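PDB 5WYD: probable enoyl-CoA hydratase/isomerase from Pseudomonas aeruginosa PAO1, which probably acts as a hydro-lyase of the crotonase type on acyl-CoA thioesters and is implicated in diffusible signal factor (DSF) biosynthesis. Local coordinates for residues A[49-52]-A[53-57]; A[151-155]-A[156-160]; A[184-188]-A[189-193]; A[216-219]-A[220-224]; A[227-231]-A[232-236]. The protein carries 1 engineered substitution. All blocks are in the same frame, centred on the assembly; numbering follows the deposited sequence.

How the contacts relate
The five contacts are local examples of how helices run, begin and end in a crotonase-type fold, and they follow one another along the chain without interleaving. Contact 1 sits on helix 42-57, which crosses over between two parallel strands of the main sheet. Contact 2 opens helix 157-176, and contact 3 closes helix 182-188 on the way to strand 193-195. Contacts 4 and 5 adjoin in sequence, their centres about 16 Å apart, on helices 216-226 and 228-231. Contacts 1 and 3 are the farthest apart, about 29 Å between centres, on opposite sides of the chain's centre. Contact 1 stays within its subunit, while contacts 2 to 5 all meet other subunits of the six-chain assembly.

Contact 1. Residues A[49-52]-A[53-57]; sequences RQLI and EHLNR
Arg49 to Ile52 offer their carbonyls to the amides of Glu53 to Asn56 in four successive i to i+4 bonds, ending with Asn56 N to Ile52 O at 2.8 Å. This regular ladder belongs to helix 42-57, the crossover helix of the beta-alpha-beta unit formed with strands 27-32 and 63-68. On the sheet side, Leu55 CD1 lies 4.1 Å from Leu51 CG. Both leucines rest on Ile30, and Leu55 also reaches Leu64, as does Ile52, so these three side chains pack against the two strands. Arg49 and Glu53 run alongside each other, Glu53 OE2 resting 3.5 Å from Arg49 CG, against the aliphatic part of the arginine. Their charged ends stay 5.0 Å apart (Arg49 NE to Glu53 OE2), and the guanidinium instead forms a salt bridge with Glu100. The polar side shows a helix carbonyl serving two donors. With CG beside its own backbone N (chi1 -77°), His54 swings its ring back toward the preceding turn, next to Phe13. Gln50 O, already bonded to His54 N, then receives His54 ND1 as well, at 2.9 Å and nearly straight (169°). Gln50 O lies close to the imidazole plane, whereas ND1 approaches from above the plane of the carbonyl.

Contact 2. Residues A[151-155]-A[156-160]; sequences LLPCA and GGTQA
With OG1 between its backbone N and carbonyl carbon (chi1 54°), Thr158 turns CG2 to the side of its N, toward Pro153, while Gly156 makes the turn between them with a positive phi of 89°. The arrangement is a helix start: Gly156 stands at the N-cap of helix 157-176, and its O accepts Ala160 N at 2.8 Å in the first strong bond of the helix. Glycine readily adopts such a left-handed backbone, which here brings Pro153 of the loop against the first turn. The proline ring meets two residues of that turn, with CB 4.0 Å from Gly157 CA. Glu126 OE2 accepts Ala155 N and, weakly, Gly157 N, so one carboxylate bridges loop and helix. The other branch of Thr158 serves the assembly: OG1 is hydrogen-bonded to Glu241 of the second subunit, which also takes Gly156 N weakly; Phe245 of that subunit packs on Leu152 and Cys154. Thr158 CG2 lies 4.1 Å from Pro153 CD, the two side chains crossing at a slant.

Contact 3. Residues A[184-188]-A[189-193]; sequences TALRI and GLVEQ
Ala185 turns its methyl into the angle between Leu190 and Val191, with CB 3.7 Å from Leu190 CB and 3.6 Å from Val191 CG2. Leu190 carries CG anti to its backbone N (chi1 171°), and its CD2 methyl thereby also comes alongside Ala185 CB. Val191 sets CG2 over the backbone of the helix, beside the N and CA of Leu186, while Leu186 reaches past it in return: its CD1 methyl extends along the outgoing chain to Val191 O at 3.2 Å and on toward Glu192 O. Ile188 and Leu190 lie side by side and point the same way, with Ile188 CG1 3.9 Å from Leu190 CB, and together they pack on Val165 of helix 157-176. These encounters are what a Schellman motif creates at the C-terminal end of a helix. Gly189 leaves helical geometry with a positive phi of 88°, and its N donates to Leu186 O at 3.2 Å, from well above the carbonyl plane. Leu190 N reaches back to Ala185 O at 2.8 Å, a short but bent and therefore weak bond, and Val191 N adds another weak one to the same oxygen. The Ala185 and Leu190 pair is the apolar contact that commonly accompanies this cap. Beyond the turn, Glu192 forms a salt bridge with Arg134, and the Gln193 backbone bonds to Ala136, joining strand 193-195 to the sheet as its last strand within the chain.

Contact 4. Residues A[216-219]-A[220-224]; sequences PVAI and RTIKP
Backbone bonds tie Pro216 to Arg220 (Arg220 N to Pro216 O, 3.1 Å) and Ile219 to Lys223 (Lys223 N to Ile219 O, 3.0 Å), while the intervening Thr221 N to Val217 O bond is long and weak. One side-chain bond is added to these: Thr221 OG1 donates to Ala218 O at 2.8 Å, though that oxygen is crowded in the model and its place less sure. Among charged groups, Arg220 extends back along the helix, its CG beside the backbone N (chi1 -37°), and lays one guanidinium face over Pro216 CB, with NH2 3.5 Å from it. This is helix 216-226, part of the C-terminal helical region through which crotonase-family subunits associate, and it kinks at Pro224, whose N makes no bond to the preceding turn. Lys223 sends NZ away from the turn to Arg106 O. In the apolar packing, Ala218 CB and Ile222 CD1 are modelled 3.9 Å apart, on the side that meets the third subunit: Gly150 there touches Ala218, and Ile174 touches Ile222.

Contact 5. Residues A[227-231]-A[232-236]; sequences QGARE and RAPNT
The guanidinium of Arg232 is engaged in a cation-pi contact with Trp237. A second guanidinium, that of Arg230, has Gln227 OE1 above one face, 4.0 Å from the plane and displaced toward the rim, while its NH2 forms a salt bridge with Glu167 of the third subunit. The backbone closes the short, weakly bonded helix 228-231 with Arg232 N donating to Gly228 O at 2.9 Å, at an angle of 152° at the hydrogen. The chain then becomes extended at Arg232, whose carbonyl turns back on the helix: Arg232 O comes within 2.7 Å of Ala229 O, a close approach of two acceptors, and also receives a CA-H...O contact from Ala229 CA. At Pro234 the chain turns again, and its CG stands 4.3 Å from Ala229 CB in a small apolar touch. Ala233 O takes two donors from Thr236, the backbone N at 3.1 Å and the hydroxyl OG1 at 2.9 Å, the latter lying in the carbonyl plane. Arg232 bends at chi3 (54°) and brings NE toward the same hydroxyl, but the modelled separation is too short to be relied on. Glu231 bonds through OE1 to Asn235 of the second subunit, and Asn235 here bonds in turn to Glu231 of the third. This stretch between helix 228-231 and helix 238-249 is thus a repeated inter-subunit junction, consistent with the trimer-based assembly of crotonase-family proteins.

Contact 1. Residues A[49-52]-A[53-57]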
loop_
_atom_site.group_PDB
_atom_site.type_symbol
_atom_site.label_atom_id
_atom_site.label_comp_id
_atom_site.label_asym_id
_atom_site.label_seq_id
_atom_site.Cartn_x
_atom_site.Cartn_y
_atom_site.Cartn_z
ATOM N N ARG A 49 -18.579 8.865 -20.883
ATOM C CA ARG A 49 -17.260 9.384 -20.577
ATOM C C ARG A 49 -17.108 10.788 -21.136
ATOM O O ARG A 49 -16.745 11.724 -20.423
ATOM C CB ARG A 49 -16.201 8.500 -21.199
ATOM C CG ARG A 49 -14.825 9.054 -20.959
ATOM C CD ARG A 49 -13.798 8.556 -21.951
ATOM N NE ARG A 49 -14.146 7.273 -22.532
ATOM C CZ ARG A 49 -13.864 6.958 -23.786
ATOM N NH1 ARG A 49 -13.254 7.852 -24.550
ATOM N NH2 ARG A 49 -14.182 5.760 -24.268
ATOM N N GLN A 50 -17.470 10.968 -22.393
ATOM C CA GLN A 50 -17.342 12.284 -22.970
ATOM C C GLN A 50 -18.215 13.268 -22.237
ATOM O O GLN A 50 -17.772 14.370 -21.904
ATOM C CB GLN A 50 -17.714 12.219 -24.438
ATOM C CG GLN A 50 -16.760 11.401 -25.245
ATOM C CD GLN A 50 -17.171 11.338 -26.675
ATOM O OE1 GLN A 50 -18.260 11.761 -27.031
ATOM N NE2 GLN A 50 -16.288 10.848 -27.518
ATOM N N LEU A 51 -19.431 12.859 -21.901
ATOM C CA LEU A 51 -20.317 13.801 -21.250
ATOM C C LEU A 51 -19.712 14.270 -19.943
ATOM O O LEU A 51 -19.600 15.479 -19.712
ATOM C CB LEU A 51 -21.687 13.166 -21.072
ATOM C CG LEU A 51 -22.812 13.974 -20.472
ATOM C CD1 LEU A 51 -22.938 15.275 -21.224
ATOM C CD2 LEU A 51 -24.033 13.123 -20.750
ATOM N N ILE A 52 -19.135 13.340 -19.178
ATOM C CA ILE A 52 -18.537 13.688 -17.888
ATOM C C ILE A 52 -17.421 14.697 -18.056
ATOM O O ILE A 52 -17.312 15.654 -17.283
ATOM C CB ILE A 52 -18.021 12.428 -17.189
ATOM C CG1 ILE A 52 -19.165 11.483 -16.899
ATOM C CG2 ILE A 52 -17.370 12.807 -15.891
ATOM C CD1 ILE A 52 -20.174 12.071 -15.934
ATOM N N GLU A 53 -16.582 14.507 -19.070
ATOM C CA GLU A 53 -15.482 15.433 -19.290
ATOM C C GLU A 53 -15.976 16.822 -19.630
ATOM O O GLU A 53 -15.383 17.818 -19.204
ATOM C CB GLU A 53 -14.583 14.928 -20.391
ATOM C CG GLU A 53 -14.085 13.548 -20.129
ATOM C CD GLU A 53 -13.245 13.068 -21.262
ATOM O OE1 GLU A 53 -13.086 13.848 -22.224
ATOM O OE2 GLU A 53 -12.787 11.912 -21.221
ATOM N N HIS A 54 -17.015 16.913 -20.455
ATOM C CA HIS A 54 -17.569 18.218 -20.768
ATOM C C HIS A 54 -18.138 18.851 -19.514
ATOM O O HIS A 54 -17.981 20.056 -19.287
ATOM C CB HIS A 54 -18.647 18.062 -21.834
ATOM C CG HIS A 54 -18.100 17.860 -23.212
ATOM N ND1 HIS A 54 -17.594 16.648 -23.628
ATOM C CD2 HIS A 54 -18.007 18.695 -24.275
ATOM C CE1 HIS A 54 -17.193 16.750 -24.883
ATOM N NE2 HIS A 54 -17.438 17.979 -25.302
ATOM N N LEU A 55 -18.806 18.038 -18.691
ATOM C CA LEU A 55 -19.403 18.533 -17.460
ATOM C C LEU A 55 -18.332 19.035 -16.504
ATOM O O LEU A 55 -18.457 20.120 -15.911
ATOM C CB LEU A 55 -20.211 17.409 -16.820
ATOM C CG LEU A 55 -21.395 16.897 -17.634
ATOM C CD1 LEU A 55 -22.150 15.836 -16.860
ATOM C CD2 LEU A 55 -22.304 18.029 -18.102
ATOM N N ASN A 56 -17.235 18.291 -16.409
ATOM C CA ASN A 56 -16.132 18.711 -15.566
ATOM C C ASN A 56 -15.603 20.050 -16.004
ATOM O O ASN A 56 -15.134 20.831 -15.182
ATOM C CB ASN A 56 -15.017 17.691 -15.629
ATOM C CG ASN A 56 -15.321 16.496 -14.834
ATOM O OD1 ASN A 56 -14.841 15.405 -15.107
ATOM N ND2 ASN A 56 -16.138 16.684 -13.822
ATOM N N ARG A 57 -15.560 20.288 -17.304
ATOM C CA ARG A 57 -15.090 21.578 -17.776
ATOM C C ARG A 57 -16.043 22.711 -17.403
ATOM O O ARG A 57 -15.591 23.806 -17.054
ATOM C CB ARG A 57 -14.873 21.520 -19.276
ATOM C CG ARG A 57 -13.779 20.551 -19.663
ATOM C CD ARG A 57 -13.423 20.744 -21.126
ATOM N NE ARG A 57 -12.455 19.761 -21.587
ATOM C CZ ARG A 57 -12.788 18.622 -22.191
ATOM N NH1 ARG A 57 -14.066 18.331 -22.400
ATOM N NH2 ARG A 57 -11.847 17.771 -22.581
#

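Contact 2. Residues A[151-155]-A[156-160]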
loop_
_atom_site.group_PDB
_atom_site.type_symbol
_atom_site.label_atom_id
_atom_site.label_comp_id
_atom_site.label_asym_id
_atom_site.label_seq_id
_atom_site.Cartn_x
_atom_site.Cartn_y
_atom_site.Cartn_z
ATOM N N LEU A 151 -20.018 -14.766 -16.149
ATOM C CA LEU A 151 -19.210 -13.581 -16.402
ATOM C C LEU A 151 -19.199 -12.742 -15.140
ATOM O O LEU A 151 -20.220 -12.624 -14.479
ATOM C CB LEU A 151 -19.736 -12.766 -17.584
ATOM C CG LEU A 151 -19.591 -13.372 -18.978
ATOM C CD1 LEU A 151 -18.120 -13.367 -19.359
ATOM C CD2 LEU A 151 -20.070 -14.746 -18.983
ATOM N N LEU A 152 -18.037 -12.306 -14.713
ATOM C CA LEU A 152 -17.967 -11.410 -13.572
ATOM C C LEU A 152 -18.314 -9.973 -13.974
ATOM O O LEU A 152 -18.382 -9.640 -15.164
ATOM C CB LEU A 152 -16.590 -11.502 -12.943
ATOM C CG LEU A 152 -15.348 -11.207 -13.775
ATOM C CD1 LEU A 152 -15.201 -9.693 -14.139
ATOM C CD2 LEU A 152 -14.136 -11.832 -13.067
ATOM N N PRO A 153 -18.653 -9.134 -13.001
ATOM C CA PRO A 153 -18.887 -7.717 -13.291
ATOM C C PRO A 153 -17.580 -7.071 -13.710
ATOM O O PRO A 153 -16.599 -7.096 -12.970
ATOM C CB PRO A 153 -19.364 -7.169 -11.946
ATOM C CG PRO A 153 -19.834 -8.314 -11.228
ATOM C CD PRO A 153 -18.991 -9.468 -11.613
ATOM N N CYS A 154 -17.573 -6.412 -14.855
ATOM C CA CYS A 154 -16.318 -5.842 -15.311
ATOM C C CYS A 154 -16.277 -4.336 -15.177
ATOM O O CYS A 154 -15.294 -3.718 -15.592
ATOM C CB CYS A 154 -16.052 -6.286 -16.747
ATOM S SG CYS A 154 -17.389 -5.875 -17.866
ATOM N N ALA A 155 -17.284 -3.743 -14.548
ATOM C CA ALA A 155 -17.375 -2.304 -14.408
ATOM C C ALA A 155 -16.809 -1.798 -13.098
ATOM O O ALA A 155 -17.025 -0.636 -12.744
ATOM C CB ALA A 155 -18.824 -1.905 -14.527
ATOM N N GLY A 156 -16.033 -2.618 -12.412
ATOM C CA GLY A 156 -15.614 -2.306 -11.072
ATOM C C GLY A 156 -16.582 -2.794 -10.035
ATOM O O GLY A 156 -16.451 -2.436 -8.862
ATOM N N GLY A 157 -17.530 -3.627 -10.434
ATOM C CA GLY A 157 -18.515 -4.120 -9.505
ATOM C C GLY A 157 -17.922 -4.936 -8.383
ATOM O O GLY A 157 -18.424 -4.914 -7.256
ATOM N N THR A 158 -16.901 -5.732 -8.692
ATOM C CA THR A 158 -16.297 -6.604 -7.685
ATOM C C THR A 158 -15.714 -5.804 -6.532
ATOM O O THR A 158 -15.619 -6.305 -5.408
ATOM C CB THR A 158 -15.225 -7.516 -8.296
ATOM O OG1 THR A 158 -14.252 -6.744 -9.007
ATOM C CG2 THR A 158 -15.847 -8.562 -9.213
ATOM N N GLN A 159 -15.181 -4.622 -6.831
ATOM C CA GLN A 159 -14.674 -3.730 -5.800
ATOM C C GLN A 159 -15.778 -2.845 -5.214
ATOM O O GLN A 159 -15.828 -2.626 -3.998
ATOM C CB GLN A 159 -13.542 -2.894 -6.386
ATOM C CG GLN A 159 -12.508 -3.717 -7.156
ATOM C CD GLN A 159 -11.967 -4.907 -6.364
ATOM O OE1 GLN A 159 -11.666 -4.821 -5.161
ATOM N NE2 GLN A 159 -11.887 -6.041 -7.030
ATOM N N ALA A 160 -16.629 -2.275 -6.073
ATOM C CA ALA A 160 -17.578 -1.263 -5.624
ATOM C C ALA A 160 -18.597 -1.822 -4.640
ATOM O O ALA A 160 -18.891 -1.174 -3.631
ATOM C CB ALA A 160 -18.254 -0.621 -6.839
#

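Contact 3. Residues A[184-188]-A[189-193]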
loop_
_atom_site.group_PDB
_atom_site.type_symbol
_atom_site.label_atom_id
_atom_site.label_comp_id
_atom_site.label_asym_id
_atom_site.label_seq_id
_atom_site.Cartn_x
_atom_site.Cartn_y
_atom_site.Cartn_z
ATOM N N THR A 184 -34.089 -3.723 1.774
ATOM C CA THR A 184 -32.916 -4.491 2.166
ATOM C C THR A 184 -31.656 -3.720 1.832
ATOM O O THR A 184 -30.733 -3.643 2.651
ATOM C CB THR A 184 -32.920 -5.855 1.488
ATOM O OG1 THR A 184 -34.044 -6.605 1.952
ATOM C CG2 THR A 184 -31.650 -6.614 1.829
ATOM N N ALA A 185 -31.628 -3.086 0.660
ATOM C CA ALA A 185 -30.468 -2.288 0.275
ATOM C C ALA A 185 -30.260 -1.144 1.248
ATOM O O ALA A 185 -29.124 -0.817 1.613
ATOM C CB ALA A 185 -30.635 -1.739 -1.144
ATOM N N LEU A 186 -31.345 -0.513 1.668
ATOM C CA LEU A 186 -31.195 0.587 2.597
ATOM C C LEU A 186 -30.608 0.087 3.900
ATOM O O LEU A 186 -29.719 0.724 4.478
ATOM C CB LEU A 186 -32.544 1.246 2.829
ATOM C CG LEU A 186 -32.568 2.337 3.871
ATOM C CD1 LEU A 186 -31.651 3.483 3.459
ATOM C CD2 LEU A 186 -33.991 2.773 3.997
ATOM N N ARG A 187 -31.063 -1.076 4.354
ATOM C CA ARG A 187 -30.543 -1.617 5.602
ATOM C C ARG A 187 -29.065 -1.955 5.479
ATOM O O ARG A 187 -28.270 -1.629 6.366
ATOM C CB ARG A 187 -31.332 -2.859 5.999
ATOM C CG ARG A 187 -30.948 -3.494 7.353
ATOM C CD ARG A 187 -31.289 -4.971 7.285
ATOM N NE ARG A 187 -32.568 -5.142 6.601
ATOM C CZ ARG A 187 -33.038 -6.307 6.185
ATOM N NH1 ARG A 187 -32.328 -7.409 6.385
ATOM N NH2 ARG A 187 -34.208 -6.366 5.561
ATOM N N ILE A 188 -28.666 -2.562 4.363
ATOM C CA ILE A 188 -27.274 -2.941 4.209
ATOM C C ILE A 188 -26.397 -1.772 3.812
ATOM O O ILE A 188 -25.180 -1.933 3.760
ATOM C CB ILE A 188 -27.135 -4.083 3.196
ATOM C CG1 ILE A 188 -27.478 -3.611 1.787
ATOM C CG2 ILE A 188 -28.110 -5.166 3.574
ATOM C CD1 ILE A 188 -27.293 -4.685 0.698
ATOM N N GLY A 189 -26.967 -0.596 3.555
ATOM C CA GLY A 189 -26.175 0.565 3.188
ATOM C C GLY A 189 -25.894 0.712 1.703
ATOM O O GLY A 189 -25.112 1.601 1.306
ATOM N N LEU A 190 -26.471 -0.153 0.873
ATOM C CA LEU A 190 -26.325 -0.004 -0.570
ATOM C C LEU A 190 -26.958 1.287 -1.068
ATOM O O LEU A 190 -26.415 1.941 -1.957
ATOM C CB LEU A 190 -26.938 -1.198 -1.279
ATOM C CG LEU A 190 -27.032 -1.066 -2.784
ATOM C CD1 LEU A 190 -25.686 -0.748 -3.405
ATOM C CD2 LEU A 190 -27.564 -2.388 -3.316
ATOM N N VAL A 191 -28.114 1.656 -0.529
ATOM C CA VAL A 191 -28.801 2.879 -0.911
ATOM C C VAL A 191 -28.913 3.768 0.323
ATOM O O VAL A 191 -29.147 3.276 1.435
ATOM C CB VAL A 191 -30.175 2.595 -1.541
ATOM C CG1 VAL A 191 -29.988 1.857 -2.852
ATOM C CG2 VAL A 191 -31.071 1.808 -0.606
ATOM N N GLU A 192 -28.583 5.048 0.142
ATOM C CA GLU A 192 -28.711 6.026 1.219
ATOM C C GLU A 192 -30.163 6.343 1.559
ATOM O O GLU A 192 -30.462 6.688 2.703
ATOM C CB GLU A 192 -27.939 7.300 0.896
ATOM C CG GLU A 192 -26.448 7.074 0.899
ATOM C CD GLU A 192 -26.013 6.149 -0.193
ATOM O OE1 GLU A 192 -26.430 6.430 -1.340
ATOM O OE2 GLU A 192 -25.341 5.124 0.101
ATOM N N GLN A 193 -31.048 6.393 0.566
ATOM C CA GLN A 193 -32.455 6.716 0.820
ATOM C C GLN A 193 -33.404 5.882 -0.041
ATOM O O GLN A 193 -33.061 5.465 -1.149
ATOM C CB GLN A 193 -32.728 8.217 0.590
ATOM C CG GLN A 193 -34.199 8.583 0.585
ATOM C CD GLN A 193 -34.432 10.029 0.284
ATOM O OE1 GLN A 193 -33.481 10.801 0.151
ATOM N NE2 GLN A 193 -35.705 10.412 0.128
#

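Contact 4. Residues A[216-219]-A[220-224]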
loop_
_atom_site.group_PDB
_atom_site.type_symbol
_atom_site.label_atom_id
_atom_site.label_comp_id
_atom_site.label_asym_id
_atom_site.label_seq_id
_atom_site.Cartn_x
_atom_site.Cartn_y
_atom_site.Cartn_z
ATOM N N PRO A 216 -18.604 25.699 -4.485
ATOM C CA PRO A 216 -18.235 24.812 -5.602
ATOM C C PRO A 216 -16.794 24.398 -5.554
ATOM O O PRO A 216 -16.485 23.217 -5.721
ATOM C CB PRO A 216 -18.479 25.682 -6.834
ATOM C CG PRO A 216 -19.455 26.681 -6.409
ATOM C CD PRO A 216 -19.157 26.976 -4.964
ATOM N N VAL A 217 -15.900 25.349 -5.308
ATOM C CA VAL A 217 -14.487 25.020 -5.271
ATOM C C VAL A 217 -14.207 24.045 -4.142
ATOM O O VAL A 217 -13.422 23.105 -4.307
ATOM C CB VAL A 217 -13.641 26.289 -5.152
ATOM C CG1 VAL A 217 -13.767 26.888 -3.742
ATOM C CG2 VAL A 217 -12.208 25.942 -5.490
ATOM N N ALA A 218 -14.839 24.244 -2.977
ATOM C CA ALA A 218 -14.600 23.316 -1.889
ATOM C C ALA A 218 -15.043 21.927 -2.289
ATOM O O ALA A 218 -14.254 20.979 -2.223
ATOM C CB ALA A 218 -15.354 23.768 -0.644
ATOM N N ILE A 219 -16.228 21.831 -2.887
ATOM C CA ILE A 219 -16.790 20.524 -3.195
ATOM C C ILE A 219 -15.850 19.729 -4.088
ATOM O O ILE A 219 -15.546 18.566 -3.795
ATOM C CB ILE A 219 -18.175 20.686 -3.847
ATOM C CG1 ILE A 219 -19.178 21.383 -2.901
ATOM C CG2 ILE A 219 -18.659 19.318 -4.391
ATOM C CD1 ILE A 219 -19.507 20.622 -1.618
ATOM N N ARG A 220 -15.303 20.365 -5.134
ATOM C CA ARG A 220 -14.466 19.635 -6.090
ATOM C C ARG A 220 -13.219 19.074 -5.423
ATOM O O ARG A 220 -12.789 17.964 -5.736
ATOM C CB ARG A 220 -14.067 20.520 -7.263
ATOM C CG ARG A 220 -15.117 21.458 -7.718
ATOM C CD ARG A 220 -14.613 22.142 -8.940
ATOM N NE ARG A 220 -15.160 23.471 -9.098
ATOM C CZ ARG A 220 -16.290 23.757 -9.719
ATOM N NH1 ARG A 220 -17.042 22.787 -10.239
ATOM N NH2 ARG A 220 -16.669 25.027 -9.800
ATOM N N THR A 221 -12.562 19.879 -4.597
ATOM C CA THR A 221 -11.384 19.424 -3.866
ATOM C C THR A 221 -11.720 18.383 -2.805
ATOM O O THR A 221 -10.964 17.420 -2.617
ATOM C CB THR A 221 -10.695 20.626 -3.236
ATOM O OG1 THR A 221 -11.421 21.029 -2.068
ATOM C CG2 THR A 221 -10.614 21.778 -4.242
ATOM N N ILE A 222 -12.815 18.586 -2.067
ATOM C CA ILE A 222 -13.133 17.675 -0.979
ATOM C C ILE A 222 -13.456 16.278 -1.499
ATOM O O ILE A 222 -13.006 15.275 -0.935
ATOM C CB ILE A 222 -14.302 18.231 -0.158
ATOM C CG1 ILE A 222 -13.984 19.636 0.317
ATOM C CG2 ILE A 222 -14.528 17.309 1.011
ATOM C CD1 ILE A 222 -15.090 20.251 1.131
ATOM N N LYS A 223 -14.187 16.187 -2.609
ATOM C CA LYS A 223 -14.661 14.880 -3.055
ATOM C C LYS A 223 -13.547 13.862 -3.242
ATOM O O LYS A 223 -13.720 12.713 -2.802
ATOM C CB LYS A 223 -15.431 15.038 -4.365
ATOM C CG LYS A 223 -16.004 13.737 -4.924
ATOM C CD LYS A 223 -16.678 14.004 -6.256
ATOM C CE LYS A 223 -17.377 12.782 -6.836
ATOM N NZ LYS A 223 -16.462 11.685 -7.230
ATOM N N PRO A 224 -12.400 14.202 -3.825
ATOM C CA PRO A 224 -11.333 13.207 -3.928
ATOM C C PRO A 224 -10.898 12.691 -2.573
ATOM O O PRO A 224 -10.615 11.494 -2.443
ATOM C CB PRO A 224 -10.225 13.982 -4.644
ATOM C CG PRO A 224 -10.952 14.953 -5.486
ATOM C CD PRO A 224 -12.173 15.335 -4.738
#

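Contact 5. Residues A[227-231]-A[232-236]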
loop_
_atom_site.group_PDB
_atom_site.type_symbol
_atom_site.label_atom_id
_atom_site.label_comp_id
_atom_site.label_asym_id
_atom_site.label_seq_id
_atom_site.Cartn_x
_atom_site.Cartn_y
_atom_site.Cartn_z
ATOM N N GLN A 227 -12.796 9.857 -1.339
ATOM C CA GLN A 227 -12.503 8.682 -2.133
ATOM C C GLN A 227 -11.031 8.318 -2.101
ATOM O O GLN A 227 -10.611 7.417 -2.835
ATOM C CB GLN A 227 -12.939 8.916 -3.573
ATOM C CG GLN A 227 -14.388 9.192 -3.684
ATOM C CD GLN A 227 -14.855 9.320 -5.121
ATOM O OE1 GLN A 227 -15.992 9.003 -5.431
ATOM N NE2 GLN A 227 -13.965 9.729 -6.007
ATOM N N GLY A 228 -10.243 8.984 -1.256
ATOM C CA GLY A 228 -8.834 8.659 -1.176
ATOM C C GLY A 228 -8.567 7.250 -0.688
ATOM O O GLY A 228 -7.601 6.615 -1.120
ATOM N N ALA A 229 -9.418 6.740 0.201
ATOM C CA ALA A 229 -9.200 5.416 0.768
ATOM C C ALA A 229 -9.144 4.361 -0.313
ATOM O O ALA A 229 -8.481 3.335 -0.140
ATOM C CB ALA A 229 -10.282 5.073 1.786
ATOM N N ARG A 230 -9.884 4.550 -1.405
ATOM C CA ARG A 230 -9.831 3.551 -2.473
ATOM C C ARG A 230 -8.430 3.447 -3.050
ATOM O O ARG A 230 -7.980 2.365 -3.423
ATOM C CB ARG A 230 -10.805 3.856 -3.600
ATOM C CG ARG A 230 -12.163 4.217 -3.155
ATOM C CD ARG A 230 -13.061 4.403 -4.342
ATOM N NE ARG A 230 -14.392 4.772 -3.898
ATOM C CZ ARG A 230 -15.449 4.863 -4.690
ATOM N NH1 ARG A 230 -15.338 4.586 -5.974
ATOM N NH2 ARG A 230 -16.620 5.232 -4.196
ATOM N N GLU A 231 -7.782 4.582 -3.255
ATOM C CA GLU A 231 -6.421 4.556 -3.757
ATOM C C GLU A 231 -5.426 4.071 -2.701
ATOM O O GLU A 231 -4.493 3.321 -3.013
ATOM C CB GLU A 231 -6.072 5.942 -4.290
ATOM C CG GLU A 231 -6.868 6.287 -5.541
ATOM C CD GLU A 231 -6.471 5.456 -6.748
ATOM O OE1 GLU A 231 -7.109 5.622 -7.807
ATOM O OE2 GLU A 231 -5.537 4.631 -6.635
ATOM N N ARG A 232 -5.612 4.482 -1.449
ATOM C CA ARG A 232 -4.614 4.253 -0.418
ATOM C C ARG A 232 -5.267 4.206 0.959
ATOM O O ARG A 232 -6.423 4.579 1.142
ATOM C CB ARG A 232 -3.574 5.378 -0.473
ATOM C CG ARG A 232 -2.314 5.136 0.312
ATOM C CD ARG A 232 -1.378 6.160 -0.111
ATOM N NE ARG A 232 -1.932 7.522 0.029
ATOM C CZ ARG A 232 -1.555 8.569 -0.696
ATOM N NH1 ARG A 232 -0.692 8.403 -1.633
ATOM N NH2 ARG A 232 -2.031 9.788 -0.499
ATOM N N ALA A 233 -4.476 3.811 1.939
ATOM C CA ALA A 233 -4.930 3.734 3.304
ATOM C C ALA A 233 -5.401 5.106 3.772
ATOM O O ALA A 233 -4.780 6.118 3.434
ATOM C CB ALA A 233 -3.769 3.275 4.158
ATOM N N PRO A 234 -6.438 5.171 4.617
ATOM C CA PRO A 234 -6.921 6.493 5.018
ATOM C C PRO A 234 -5.860 7.275 5.709
ATOM O O PRO A 234 -5.702 8.465 5.422
ATOM C CB PRO A 234 -8.060 6.184 5.992
ATOM C CG PRO A 234 -8.477 4.848 5.662
ATOM C CD PRO A 234 -7.269 4.109 5.213
ATOM N N ASN A 235 -5.058 6.605 6.535
ATOM C CA ASN A 235 -4.113 7.342 7.344
ATOM C C ASN A 235 -3.120 8.129 6.510
ATOM O O ASN A 235 -2.676 9.203 6.931
ATOM C CB ASN A 235 -3.447 6.389 8.297
ATOM C CG ASN A 235 -4.404 5.926 9.333
ATOM O OD1 ASN A 235 -5.599 6.118 9.177
ATOM N ND2 ASN A 235 -3.898 5.413 10.441
ATOM N N THR A 236 -2.782 7.632 5.326
ATOM C CA THR A 236 -1.816 8.310 4.469
ATOM C C THR A 236 -2.317 9.652 3.958
ATOM O O THR A 236 -1.516 10.486 3.530
ATOM C CB THR A 236 -1.506 7.434 3.294
ATOM O OG1 THR A 236 -2.549 7.616 2.347
ATOM C CG2 THR A 236 -1.566 6.000 3.754
#